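Local coordinates for protein endoglucanase (Uncultured bacterium, PDB 3X17) that hydrolyses internal beta-1,4-glucosidic bonds of cellulose, as a glycoside hydrolase family 9 endoglucanase carrying an N-terminal Ig-like domain, at residues Ala303-Trp308 / Thr351-Tyr356; Arg76-Asp81 / Met524-Tyr529; Tyr244-Gly249 / Tyr266-Thr271; Val56-Gly61 / Pro94-Ala99; Glu408-Val413 / Met444-Ala449. One frame throughout, in Å; residues are numbered along the deposited sequence.

Interaction 1. Residues Ala303-Trp308 / Thr351-Tyr356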
# COMPACT_ATOMS: atom_id res chain seq x y z
N ALA A 303 23.66 -10.20 -3.33
CA ALA A 303 23.40 -9.33 -2.21
C ALA A 303 22.58 -10.06 -1.14
O ALA A 303 22.88 -9.99 0.05
CB ALA A 303 22.67 -8.09 -2.67
N ALA A 304 21.51 -10.73 -1.57
CA ALA A 304 20.64 -11.46 -0.63
C ALA A 304 21.45 -12.51 0.13
O ALA A 304 21.26 -12.71 1.34
CB ALA A 304 19.42 -12.12 -1.34
N GLU A 305 22.33 -13.19 -0.59
CA GLU A 305 23.15 -14.27 -0.02
C GLU A 305 24.15 -13.76 1.01
O GLU A 305 24.42 -14.43 2.01
CB GLU A 305 23.87 -15.05 -1.13
CG GLU A 305 22.94 -15.91 -1.97
CD GLU A 305 23.62 -16.55 -3.20
OE1 GLU A 305 24.55 -15.95 -3.78
OE2 GLU A 305 23.16 -17.63 -3.64
N GLN A 306 24.68 -12.56 0.78
CA GLN A 306 25.69 -11.98 1.67
C GLN A 306 25.00 -11.48 2.95
O GLN A 306 25.47 -11.71 4.05
CB GLN A 306 26.41 -10.84 0.93
CG GLN A 306 27.52 -10.12 1.71
CD GLN A 306 28.57 -11.08 2.24
OE1 GLN A 306 29.10 -11.92 1.51
NE2 GLN A 306 28.82 -11.02 3.55
N ALA A 307 23.85 -10.83 2.78
CA ALA A 307 22.99 -10.48 3.88
C ALA A 307 22.59 -11.68 4.76
O ALA A 307 22.57 -11.58 5.98
CB ALA A 307 21.74 -9.79 3.36
N TRP A 308 22.23 -12.80 4.14
CA TRP A 308 21.95 -13.97 4.94
C TRP A 308 23.19 -14.49 5.68
O TRP A 308 23.07 -15.03 6.77
CB TRP A 308 21.35 -15.10 4.10
CG TRP A 308 20.92 -16.25 4.97
CD1 TRP A 308 21.64 -17.37 5.26
CD2 TRP A 308 19.73 -16.32 5.76
NE1 TRP A 308 20.95 -18.16 6.13
CE2 TRP A 308 19.77 -17.54 6.47
CE3 TRP A 308 18.59 -15.51 5.87
CZ2 TRP A 308 18.73 -17.96 7.30
CZ3 TRP A 308 17.55 -15.92 6.71
CH2 TRP A 308 17.64 -17.12 7.43
N THR A 351 17.05 -20.45 -4.82
CA THR A 351 18.27 -21.27 -4.85
C THR A 351 18.02 -22.76 -4.66
O THR A 351 18.85 -23.57 -5.04
CB THR A 351 19.33 -20.85 -3.79
OG1 THR A 351 18.89 -21.24 -2.48
CG2 THR A 351 19.61 -19.31 -3.84
N GLY A 352 16.97 -23.11 -3.92
CA GLY A 352 16.66 -24.49 -3.66
C GLY A 352 17.52 -25.08 -2.57
O GLY A 352 17.35 -26.23 -2.21
N ARG A 353 18.39 -24.27 -1.96
CA ARG A 353 19.37 -24.78 -1.01
C ARG A 353 18.82 -25.14 0.37
O ARG A 353 18.01 -24.39 0.98
CB ARG A 353 20.52 -23.81 -0.87
CG ARG A 353 21.73 -24.20 -1.67
CD ARG A 353 22.87 -23.26 -1.38
NE ARG A 353 23.12 -22.50 -2.58
CZ ARG A 353 23.01 -21.19 -2.70
NH1 ARG A 353 22.86 -20.42 -1.63
NH2 ARG A 353 23.18 -20.66 -3.89
N ALA A 354 19.29 -26.29 0.86
CA ALA A 354 18.93 -26.79 2.18
C ALA A 354 19.17 -25.78 3.31
O ALA A 354 18.38 -25.71 4.27
CB ALA A 354 19.67 -28.11 2.47
N GLU A 355 20.26 -25.01 3.21
CA GLU A 355 20.59 -24.10 4.31
C GLU A 355 19.43 -23.17 4.64
O GLU A 355 19.17 -22.91 5.82
CB GLU A 355 21.87 -23.30 4.04
CG GLU A 355 21.79 -22.28 2.89
CD GLU A 355 23.11 -21.55 2.68
OE1 GLU A 355 23.73 -21.14 3.68
OE2 GLU A 355 23.56 -21.41 1.53
N TYR A 356 18.71 -22.71 3.62
CA TYR A 356 17.56 -21.83 3.81
C TYR A 356 16.32 -22.58 4.33
O TYR A 356 15.66 -22.12 5.26
CB TYR A 356 17.24 -21.04 2.52
CG TYR A 356 18.44 -20.34 1.95
CD1 TYR A 356 19.16 -19.43 2.72
CD2 TYR A 356 18.97 -20.71 0.73
CE1 TYR A 356 20.30 -18.82 2.24
CE2 TYR A 356 20.15 -20.13 0.25
CZ TYR A 356 20.79 -19.19 1.01
OH TYR A 356 21.94 -18.60 0.55
O HOH W 1 23.68 -17.10 2.17
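Glu305 and Trp308 of helix 294-312 meet Arg353 and Tyr356 at the start of helix 354-366, a polar and aromatic join between helices of the catalytic domain, whose fold is an (alpha/alpha)6 barrel. The main polar link is a salt bridge: Arg353 NH2 gives a hydrogen bond to Glu305 OE2 at 3.0 Å with an N-H...O angle of 161°. The oxygen lies almost in the guanidinium plane and is met nearly in line with its own C-O bond. Arg353 NH1 adds a weak, longer bond to the same oxygen, Glu305 OE2, at 3.5 Å. NH1 also bonds weakly to Glu355 OE2, which puts the arginine between two acids. Their oxygens, Glu305 OE2 and Glu355 OE2, are 6.4 Å apart, and the guanidinium probably offsets the repulsion. The main chain at this N-cap position is served by an ST turn, in which Arg353 N donates to Thr351 OG1 at 3.1 Å. That hydroxyl is also hydrogen-bonded to Leu347 O, one turn earlier. A water donates to Glu305 O and is also hydrogen-bonded to Tyr356 OH, 2.8 Å from each of those two oxygens. With CG anti to the backbone N (chi1 -174°), Trp308 points its indole toward residues 351-356, and Tyr356 turns an edge to it in a T-shaped pair, planes 77° apart, its CE1 lying over the five-membered ring 3.6 Å from Trp308 CD1.

Interaction 2. Residues Arg76-Asp81 / Met524-Tyr529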
# COMPACT_ATOMS: atom_id res chain seq x y z
N ARG A 76 -23.25 -0.63 13.19
CA ARG A 76 -23.18 -0.39 14.63
C ARG A 76 -21.75 -0.55 15.17
O ARG A 76 -21.38 0.04 16.20
CB ARG A 76 -24.10 -1.37 15.35
CG ARG A 76 -24.73 -0.86 16.63
CD ARG A 76 -25.66 -1.94 17.21
NE ARG A 76 -25.00 -3.25 17.25
CZ ARG A 76 -25.24 -4.24 16.39
NH1 ARG A 76 -26.13 -4.08 15.42
NH2 ARG A 76 -24.57 -5.38 16.50
N LEU A 77 -20.94 -1.33 14.47
CA LEU A 77 -19.62 -1.69 14.96
C LEU A 77 -18.51 -0.81 14.38
O LEU A 77 -17.34 -0.99 14.71
CB LEU A 77 -19.34 -3.15 14.67
CG LEU A 77 -20.17 -4.09 15.55
CD1 LEU A 77 -19.63 -5.51 15.43
CD2 LEU A 77 -20.14 -3.63 17.04
N VAL A 78 -18.88 0.10 13.51
CA VAL A 78 -17.90 0.90 12.81
C VAL A 78 -18.23 2.36 12.68
O VAL A 78 -17.69 3.14 13.38
CB VAL A 78 -17.61 0.36 11.38
CG1 VAL A 78 -16.39 0.98 10.81
CG2 VAL A 78 -17.47 -1.10 11.38
N SER A 79 -19.12 2.72 11.78
CA SER A 79 -19.42 4.14 11.56
C SER A 79 -20.54 4.62 12.48
O SER A 79 -20.63 5.81 12.77
CB SER A 79 -19.80 4.43 10.11
OG SER A 79 -21.02 3.80 9.75
N GLY A 80 -21.47 3.75 12.83
CA GLY A 80 -22.72 4.19 13.46
C GLY A 80 -23.83 4.57 12.48
O GLY A 80 -24.94 4.86 12.90
N ASP A 81 -23.53 4.61 11.18
CA ASP A 81 -24.52 5.11 10.22
C ASP A 81 -25.69 4.16 9.99
O ASP A 81 -25.60 2.95 10.21
CB ASP A 81 -23.89 5.47 8.86
CG ASP A 81 -22.85 6.58 8.97
OD1 ASP A 81 -22.72 7.18 10.06
OD2 ASP A 81 -22.18 6.83 7.94
N MET A 524 -12.92 8.81 16.62
CA MET A 524 -13.91 9.06 15.55
C MET A 524 -13.97 7.93 14.50
O MET A 524 -14.73 8.01 13.53
CB MET A 524 -13.62 10.41 14.86
CG MET A 524 -13.70 11.61 15.80
SD MET A 524 -15.37 11.76 16.50
CE MET A 524 -16.22 12.55 15.15
N GLY A 525 -13.15 6.90 14.68
CA GLY A 525 -13.10 5.78 13.72
C GLY A 525 -13.02 6.18 12.24
O GLY A 525 -12.10 6.88 11.85
N PRO A 526 -13.96 5.69 11.41
CA PRO A 526 -13.83 5.91 9.96
C PRO A 526 -14.04 7.37 9.62
O PRO A 526 -13.86 7.78 8.46
CB PRO A 526 -14.97 5.07 9.37
CG PRO A 526 -16.03 5.07 10.47
CD PRO A 526 -15.26 5.09 11.77
N ARG A 527 -14.44 8.16 10.61
CA ARG A 527 -14.55 9.59 10.44
C ARG A 527 -13.35 10.38 10.94
O ARG A 527 -13.35 11.61 10.83
CB ARG A 527 -15.82 10.11 11.09
CG ARG A 527 -17.04 9.96 10.21
CD ARG A 527 -18.24 10.58 10.91
NE ARG A 527 -19.41 10.55 10.06
CZ ARG A 527 -20.23 9.52 9.99
NH1 ARG A 527 -20.03 8.47 10.77
NH2 ARG A 527 -21.26 9.55 9.17
N GLY A 528 -12.35 9.69 11.50
CA GLY A 528 -11.20 10.38 12.10
C GLY A 528 -10.13 10.88 11.13
O GLY A 528 -9.01 10.42 11.15
N TYR A 529 -10.50 11.79 10.23
CA TYR A 529 -9.59 12.19 9.14
C TYR A 529 -9.82 13.65 8.82
O TYR A 529 -10.95 14.10 8.83
CB TYR A 529 -9.86 11.36 7.87
CG TYR A 529 -9.33 12.00 6.60
CD1 TYR A 529 -8.04 11.72 6.15
CD2 TYR A 529 -10.12 12.86 5.84
CE1 TYR A 529 -7.55 12.28 4.95
CE2 TYR A 529 -9.63 13.44 4.65
CZ TYR A 529 -8.33 13.19 4.25
OH TYR A 529 -7.83 13.74 3.07
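Arg527 and Asp81 reach toward each other tip to tip. The arginine rises from a short 3-10 segment; with CD anti to CA (chi2 -177°), its chain, extended from CG to NE, carries the guanidinium to Asp81. One carboxylate oxygen takes both terminal nitrogens end-on: Asp81 OD1 is 2.9 Å from Arg527 NH2 and 3.1 Å from Arg527 NH1. Both approach on the syn side but somewhat out of the carboxylate plane, and the two flat groups are turned 63° against each other. A weak third bond joins Arg527 NH2 to Asp81 OD2 at 3.1 Å, and OD2 is also hydrogen-bonded to Tyr422 OH. This salt bridge spans two domains: residues 76-81 form a loop between strands of the N-terminal Ig-like domain, and residues 524-529 belong to the family 9 catalytic domain. An alanine at Asp81 would probably leave the Arg527 guanidinium without its counter-charge and Tyr422 OH without this acceptor. The loop is shaped by an ST turn, with Ser79 OG placed between backbone N and carbonyl carbon (chi1 66°), where it accepts from Asp81 N at 3.0 Å and also bonds to Asp75 OD2. Beside the ion pair, on the residue before Arg527, the Pro526 ring, puckered C-gamma endo, sets CG 3.7 Å from Ser79 CA and 4.1 Å from Val78 CG1, while its CD lies 3.5 Å from Val78 O.

Interaction 3. Residues Tyr244-Gly249 / Tyr266-Thr271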
# COMPACT_ATOMS: atom_id res chain seq x y z
N TYR A 244 22.00 -0.80 6.43
CA TYR A 244 21.70 0.39 7.24
C TYR A 244 20.21 0.65 7.27
O TYR A 244 19.47 0.26 6.36
CB TYR A 244 22.45 1.64 6.72
CG TYR A 244 23.96 1.51 6.82
CD1 TYR A 244 24.59 1.47 8.06
CD2 TYR A 244 24.74 1.36 5.67
CE1 TYR A 244 25.97 1.33 8.16
CE2 TYR A 244 26.13 1.21 5.76
CZ TYR A 244 26.73 1.18 7.01
OH TYR A 244 28.10 1.01 7.11
N HIS A 245 19.77 1.33 8.32
CA HIS A 245 18.35 1.36 8.64
C HIS A 245 17.63 2.41 7.83
O HIS A 245 16.51 2.20 7.39
CB HIS A 245 18.16 1.64 10.12
CG HIS A 245 16.74 1.82 10.53
ND1 HIS A 245 15.78 0.85 10.33
CD2 HIS A 245 16.15 2.79 11.27
CE1 HIS A 245 14.65 1.23 10.90
NE2 HIS A 245 14.84 2.42 11.45
N LYS A 246 18.24 3.56 7.65
CA LYS A 246 17.56 4.67 7.05
C LYS A 246 18.56 5.80 6.86
O LYS A 246 19.72 5.72 7.32
CB LYS A 246 16.41 5.14 7.96
CG LYS A 246 16.90 5.75 9.30
CD LYS A 246 15.78 6.40 10.08
CE LYS A 246 16.27 6.75 11.50
NZ LYS A 246 15.28 7.62 12.23
N LEU A 247 18.14 6.80 6.10
CA LEU A 247 18.99 7.90 5.71
C LEU A 247 18.17 9.16 5.80
O LEU A 247 17.15 9.30 5.12
CB LEU A 247 19.49 7.69 4.29
CG LEU A 247 20.70 8.53 3.91
CD1 LEU A 247 21.41 7.84 2.73
CD2 LEU A 247 20.29 9.98 3.59
N ALA A 248 18.60 10.10 6.62
CA ALA A 248 17.79 11.30 6.81
C ALA A 248 18.62 12.41 7.44
O ALA A 248 19.73 12.17 7.87
CB ALA A 248 16.55 11.00 7.67
N GLY A 249 18.07 13.63 7.43
CA GLY A 249 18.69 14.77 8.10
C GLY A 249 18.49 14.64 9.60
O GLY A 249 17.68 13.82 10.05
N TYR A 266 22.38 11.74 6.96
CA TYR A 266 23.15 10.72 7.67
C TYR A 266 22.58 9.33 7.43
O TYR A 266 21.38 9.16 7.26
CB TYR A 266 23.17 10.98 9.18
CG TYR A 266 23.95 12.21 9.55
CD1 TYR A 266 25.34 12.18 9.64
CD2 TYR A 266 23.30 13.42 9.72
CE1 TYR A 266 26.06 13.34 9.95
CE2 TYR A 266 24.01 14.59 10.00
CZ TYR A 266 25.38 14.54 10.13
OH TYR A 266 26.05 15.71 10.40
N VAL A 267 23.48 8.36 7.43
CA VAL A 267 23.12 6.96 7.24
C VAL A 267 23.14 6.34 8.62
O VAL A 267 24.16 6.34 9.30
CB VAL A 267 24.16 6.27 6.34
CG1 VAL A 267 23.90 4.77 6.25
CG2 VAL A 267 24.16 6.94 4.97
N TYR A 268 21.96 5.94 9.09
CA TYR A 268 21.80 5.44 10.45
C TYR A 268 22.21 3.97 10.53
O TYR A 268 22.40 3.31 9.51
CB TYR A 268 20.36 5.65 10.89
CG TYR A 268 20.03 7.11 11.15
CD1 TYR A 268 19.90 8.01 10.09
CD2 TYR A 268 20.04 7.63 12.44
CE1 TYR A 268 19.65 9.33 10.31
CE2 TYR A 268 19.79 8.97 12.67
CZ TYR A 268 19.59 9.80 11.60
OH TYR A 268 19.39 11.14 11.80
N ARG A 269 22.31 3.45 11.76
CA ARG A 269 23.03 2.22 12.02
C ARG A 269 22.26 1.01 11.49
O ARG A 269 21.04 1.07 11.32
CB ARG A 269 23.21 2.05 13.53
CG ARG A 269 21.89 1.73 14.25
CD ARG A 269 22.08 1.67 15.75
NE ARG A 269 22.58 2.92 16.27
CZ ARG A 269 23.31 3.03 17.38
NH1 ARG A 269 23.57 1.95 18.12
NH2 ARG A 269 23.73 4.22 17.77
N ILE A 270 22.98 -0.08 11.22
CA ILE A 270 22.35 -1.28 10.70
C ILE A 270 21.34 -1.88 11.68
O ILE A 270 21.43 -1.69 12.90
CB ILE A 270 23.36 -2.35 10.31
CG1 ILE A 270 24.16 -2.81 11.53
CG2 ILE A 270 24.30 -1.85 9.20
CD1 ILE A 270 23.83 -4.23 12.03
N THR A 271 20.51 -2.77 11.14
CA THR A 271 19.51 -3.49 11.88
C THR A 271 19.40 -4.85 11.19
O THR A 271 19.61 -4.95 9.97
CB THR A 271 18.21 -2.71 11.72
OG1 THR A 271 17.92 -1.96 12.91
CG2 THR A 271 17.11 -3.56 11.28
O HOH W 2 16.69 11.85 11.71
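Ala248 and Tyr266 form an antiparallel hydrogen-bonded pair between strands 243-249 and 265-271, neighbours in a four-stranded mixed sheet of the catalytic domain. Backbone bonds run from Tyr266 N to Ala248 O (2.8 Å), from Ala248 N to Tyr266 O (3.0 Å), and from Tyr268 N to Lys246 O (2.9 Å). Leu247 CA adds a CA-H...O contact with Tyr266 O. Toward Tyr244 the regular ladder breaks down, and the bond from His245 N to Arg269 O is weak.

The second kind is cation-pi and CH-pi. Lys246, extended beyond CG, brings CE and NZ over one face of Tyr268, with CE 4.0 Å and NZ 4.7 Å from the centroid of the Tyr268 ring, NZ only 9° off the normal. The ring edge meets Ala248 O close to its plane. A water donates to Gly249 O and is hydrogen-bonded to Tyr268 OH. Replacing Tyr268 with a leucine would probably leave the Lys246 ammonium without its aromatic face and the water without one of its partners.

Apolar contacts gather around Val267. Its CG1, anti to the backbone N (chi1 174°), sits over a face of Tyr244, 3.3 Å from Tyr244 CG, whereas Val267 CG2 meets Leu247 CD1 at 3.7 Å.

Lys246 NZ also bonds to Ser328 OG and to the carbonyl oxygens of Asp324 and Gly329. Oxygen acceptors and a pi face together are likely to keep this buried amine protonated.

Interaction 4. Residues Val56-Gly61 / Pro94-Ala99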
# COMPACT_ATOMS: atom_id res chain seq x y z
N VAL A 56 -27.99 7.01 -14.02
CA VAL A 56 -28.41 7.95 -15.04
C VAL A 56 -27.21 8.33 -15.92
O VAL A 56 -26.13 8.60 -15.40
CB VAL A 56 -28.97 9.21 -14.35
CG1 VAL A 56 -29.14 10.30 -15.35
CG2 VAL A 56 -30.29 8.90 -13.66
N ARG A 57 -27.36 8.30 -17.23
CA ARG A 57 -26.29 8.79 -18.12
C ARG A 57 -25.88 10.21 -17.72
O ARG A 57 -26.74 11.05 -17.42
CB ARG A 57 -26.71 8.74 -19.59
CG ARG A 57 -26.70 7.34 -20.20
CD ARG A 57 -25.89 7.28 -21.50
NE ARG A 57 -26.48 8.12 -22.54
CZ ARG A 57 -27.50 7.75 -23.31
NH1 ARG A 57 -28.03 6.53 -23.19
NH2 ARG A 57 -27.99 8.59 -24.21
N ALA A 58 -24.58 10.45 -17.64
CA ALA A 58 -24.07 11.77 -17.30
C ALA A 58 -24.56 12.82 -18.29
O ALA A 58 -24.99 13.90 -17.89
CB ALA A 58 -22.55 11.77 -17.24
N ASP A 59 -24.49 12.50 -19.58
CA ASP A 59 -24.86 13.43 -20.65
C ASP A 59 -26.36 13.81 -20.69
O ASP A 59 -26.70 14.99 -20.62
CB ASP A 59 -24.39 12.91 -22.02
CG ASP A 59 -24.87 11.50 -22.31
OD1 ASP A 59 -25.85 11.05 -21.69
OD2 ASP A 59 -24.26 10.82 -23.18
N ASP A 60 -27.24 12.80 -20.74
CA ASP A 60 -28.70 12.99 -20.88
C ASP A 60 -29.42 13.25 -19.58
O ASP A 60 -30.36 14.05 -19.54
CB ASP A 60 -29.35 11.75 -21.49
CG ASP A 60 -28.89 11.49 -22.88
OD1 ASP A 60 -28.02 12.26 -23.34
OD2 ASP A 60 -29.38 10.53 -23.50
N GLY A 61 -29.13 12.43 -18.59
CA GLY A 61 -30.06 12.25 -17.49
C GLY A 61 -31.01 11.09 -17.77
O GLY A 61 -31.91 10.81 -16.98
N PRO A 94 -20.47 0.45 -21.08
CA PRO A 94 -19.39 1.42 -20.87
C PRO A 94 -19.85 2.84 -21.06
O PRO A 94 -20.49 3.15 -22.07
CB PRO A 94 -18.38 1.07 -21.99
CG PRO A 94 -18.68 -0.35 -22.38
CD PRO A 94 -19.99 -0.78 -21.71
N GLY A 95 -19.45 3.72 -20.15
CA GLY A 95 -19.77 5.14 -20.27
C GLY A 95 -19.65 5.90 -18.96
O GLY A 95 -19.05 5.41 -17.99
N ARG A 96 -20.31 7.04 -18.90
CA ARG A 96 -20.23 7.87 -17.71
C ARG A 96 -21.60 8.10 -17.12
O ARG A 96 -22.55 8.39 -17.85
CB ARG A 96 -19.62 9.21 -18.09
CG ARG A 96 -18.96 9.89 -16.94
CD ARG A 96 -17.69 10.65 -17.37
NE ARG A 96 -17.06 11.20 -16.18
CZ ARG A 96 -16.26 10.52 -15.38
NH1 ARG A 96 -15.85 9.31 -15.73
NH2 ARG A 96 -15.81 11.08 -14.27
N TYR A 97 -21.68 8.09 -15.79
CA TYR A 97 -22.96 7.97 -15.12
C TYR A 97 -23.04 8.76 -13.80
O TYR A 97 -22.01 9.16 -13.23
CB TYR A 97 -23.30 6.50 -14.84
CG TYR A 97 -23.33 5.61 -16.07
CD1 TYR A 97 -24.51 5.41 -16.78
CD2 TYR A 97 -22.20 4.91 -16.47
CE1 TYR A 97 -24.54 4.57 -17.89
CE2 TYR A 97 -22.22 4.08 -17.56
CZ TYR A 97 -23.40 3.89 -18.26
OH TYR A 97 -23.39 3.04 -19.34
N VAL A 98 -24.25 8.88 -13.28
CA VAL A 98 -24.49 9.40 -11.95
C VAL A 98 -25.50 8.51 -11.23
O VAL A 98 -26.42 7.96 -11.85
CB VAL A 98 -25.02 10.83 -12.03
CG1 VAL A 98 -25.70 11.22 -10.74
CG2 VAL A 98 -23.87 11.79 -12.38
N ALA A 99 -25.31 8.32 -9.93
CA ALA A 99 -26.30 7.64 -9.11
C ALA A 99 -27.18 8.66 -8.40
O ALA A 99 -26.69 9.65 -7.83
CB ALA A 99 -25.61 6.72 -8.08
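Val56 and Val98 form an antiparallel hydrogen-bonded pair that joins strand 52-57 to strand 95-101 in the main sheet of the Ig-like domain, with Val56 N to Val98 O and Val98 N to Val56 O both 2.8 Å, and the ladder ends with Ala58 N to Arg96 O at 2.9 Å, just where residues 58-61 turn away from the strand.

Of the side chains, Val56 and Val98 project from the same face of the sheet. Tyr97 has CG beside its backbone N (chi1 -57°), and the ring edge comes near Val56 O, which also receives a CA-H...O contact from Tyr97 CA at 3.2 Å. Tyr97 CE1 comes within 4.2 Å of Arg57 CG, while its hydroxyl bonds to Ala93 O. Ala58 CB rests against Arg96, 3.4 Å from Arg96 O and 4.0 Å from Arg96 CB. Beyond CB, Arg96 leads away to a salt bridge with Glu109. Arg57 turns back on its own loop, where NE bonds to the syn lone pair of Asp59 OD1 at 3.1 Å.

Hydrogen bonding across this seam is therefore a main-chain matter, and both arginines find their acids away from it; the side chains make no hydrogen bond between the segments, and Ala58 and Tyr97 add van der Waals contacts with the opposite strand.

Interaction 5. Residues Glu408-Val413 / Met444-Ala449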
# COMPACT_ATOMS: atom_id res chain seq x y z
N GLU A 408 -7.30 -19.30 6.93
CA GLU A 408 -7.79 -18.73 8.19
C GLU A 408 -7.65 -17.18 8.21
O GLU A 408 -8.59 -16.48 8.59
CB GLU A 408 -7.10 -19.41 9.40
CG GLU A 408 -7.49 -18.87 10.76
CD GLU A 408 -9.01 -18.91 11.03
OE1 GLU A 408 -9.72 -19.74 10.40
OE2 GLU A 408 -9.50 -18.11 11.87
N GLY A 409 -6.53 -16.65 7.73
CA GLY A 409 -6.32 -15.20 7.67
C GLY A 409 -7.39 -14.49 6.85
O GLY A 409 -8.05 -13.54 7.30
N ALA A 410 -7.64 -15.01 5.66
CA ALA A 410 -8.69 -14.47 4.84
C ALA A 410 -10.01 -14.60 5.60
O ALA A 410 -10.81 -13.67 5.62
CB ALA A 410 -8.75 -15.18 3.51
N ARG A 411 -10.20 -15.72 6.30
CA ARG A 411 -11.48 -15.95 6.95
C ARG A 411 -11.76 -14.92 8.05
O ARG A 411 -12.79 -14.25 8.03
CB ARG A 411 -11.62 -17.40 7.47
CG ARG A 411 -12.99 -18.02 7.19
CD ARG A 411 -13.12 -19.44 7.73
NE ARG A 411 -12.16 -20.34 7.09
CZ ARG A 411 -11.26 -21.07 7.75
NH1 ARG A 411 -11.26 -21.08 9.08
NH2 ARG A 411 -10.38 -21.81 7.08
N SER A 412 -10.81 -14.71 8.94
CA SER A 412 -10.98 -13.60 9.88
C SER A 412 -11.17 -12.23 9.20
O SER A 412 -12.03 -11.47 9.61
CB SER A 412 -9.87 -13.56 10.94
OG SER A 412 -8.62 -13.43 10.30
N VAL A 413 -10.40 -11.93 8.15
CA VAL A 413 -10.65 -10.69 7.42
C VAL A 413 -12.11 -10.62 6.93
O VAL A 413 -12.79 -9.63 7.17
CB VAL A 413 -9.66 -10.44 6.26
CG1 VAL A 413 -10.11 -9.26 5.44
CG2 VAL A 413 -8.27 -10.18 6.82
N MET A 444 -5.46 -7.78 0.22
CA MET A 444 -4.41 -8.68 -0.26
C MET A 444 -4.50 -10.08 0.37
O MET A 444 -4.35 -11.04 -0.33
CB MET A 444 -3.02 -8.07 -0.03
CG MET A 444 -1.87 -8.86 -0.67
SD MET A 444 -0.25 -8.33 -0.05
CE MET A 444 -0.17 -6.65 -0.64
N LEU A 445 -4.77 -10.20 1.67
CA LEU A 445 -4.93 -11.54 2.25
C LEU A 445 -6.14 -12.29 1.70
O LEU A 445 -6.06 -13.51 1.46
CB LEU A 445 -4.95 -11.55 3.78
CG LEU A 445 -3.81 -10.82 4.52
CD1 LEU A 445 -4.10 -10.83 6.00
CD2 LEU A 445 -2.44 -11.41 4.19
N LEU A 446 -7.24 -11.58 1.45
CA LEU A 446 -8.40 -12.17 0.75
C LEU A 446 -8.00 -12.69 -0.63
O LEU A 446 -8.29 -13.83 -0.96
CB LEU A 446 -9.54 -11.16 0.60
CG LEU A 446 -10.16 -10.70 1.93
CD1 LEU A 446 -10.92 -9.39 1.73
CD2 LEU A 446 -11.07 -11.78 2.49
N LEU A 447 -7.24 -11.89 -1.37
CA LEU A 447 -6.80 -12.33 -2.67
C LEU A 447 -5.82 -13.48 -2.61
O LEU A 447 -5.76 -14.27 -3.54
CB LEU A 447 -6.23 -11.17 -3.49
CG LEU A 447 -7.24 -10.09 -3.91
CD1 LEU A 447 -6.53 -8.91 -4.59
CD2 LEU A 447 -8.36 -10.65 -4.78
N PHE A 448 -4.99 -13.57 -1.57
CA PHE A 448 -4.07 -14.71 -1.47
C PHE A 448 -4.90 -16.02 -1.35
O PHE A 448 -4.59 -17.01 -2.00
CB PHE A 448 -3.16 -14.60 -0.25
CG PHE A 448 -1.99 -13.65 -0.42
CD1 PHE A 448 -1.62 -13.17 -1.68
CD2 PHE A 448 -1.25 -13.25 0.68
CE1 PHE A 448 -0.53 -12.30 -1.82
CE2 PHE A 448 -0.13 -12.40 0.54
CZ PHE A 448 0.22 -11.93 -0.72
N ALA A 449 -5.89 -16.00 -0.47
CA ALA A 449 -6.76 -17.14 -0.22
C ALA A 449 -7.57 -17.48 -1.46
O ALA A 449 -7.57 -18.62 -1.92
CB ALA A 449 -7.70 -16.84 1.00
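The flat groups lie off the line where Ala410 and Val413 meet Leu445 and Leu446. The ring of Phe448 has Met444 O of its own helix over one face, 3.5 Å above the plane and toward the rim, and it stacks with Phe385. The Arg411 guanidinium covers Glu408 CA in the same manner, one turn back on the other helix. Neither group reaches across, and there are no hydrogen bonds between the segments. What crosses is aliphatic. Val413 places CG1 anti to the backbone N (chi1 171°), and from there the methyl meets Leu446 obliquely, 3.8 Å from Leu446 CG and equally close to its CD1. The other methyl, Val413 CG2, approaches Leu445 CD1 at 4.3 Å. These contacts pack helix 396-418 against helix 435-452 in the (alpha/alpha)6 barrel of the catalytic domain. The segment axes come within 8.2 Å at a crossing angle of -132°. The backbones are nearest at Ala410, whose CA is 4.7 Å from Leu446 CA and whose small side chain, a single methyl, lies 3.8 Å from Leu445 O. Its spacing to the Ala449 methyl is too short to be trusted. Leu446 CD2 touches Ala410 O at 3.7 Å. Tyr458 of helix 456-469 covers both Ala410 and Leu446, and Pro425 packs on Val413.

Overall arrangement
Along the chain, interaction 4 opens first and crosses interaction 2, whose first loop leaves strand 63-74 of the same eight-stranded sheet. Interactions 3, 1 and 5 then follow in series within the catalytic domain, all between the two halves of interaction 2. That contact, 443 residues apart in sequence, bonds the Ig-like domain to the catalytic domain. Interactions 1 and 4 mark the far ends, with centres about 56 Å apart on opposite sides of the chain's centre. Interactions 1 and 3 are neighbours, nearest atoms about 8 Å apart; strand 265-271 leads into helix 272-288, which packs on helix 294-312. Interaction 5 lies about 23 Å from interaction 2, centre to centre, among helices of the barrel.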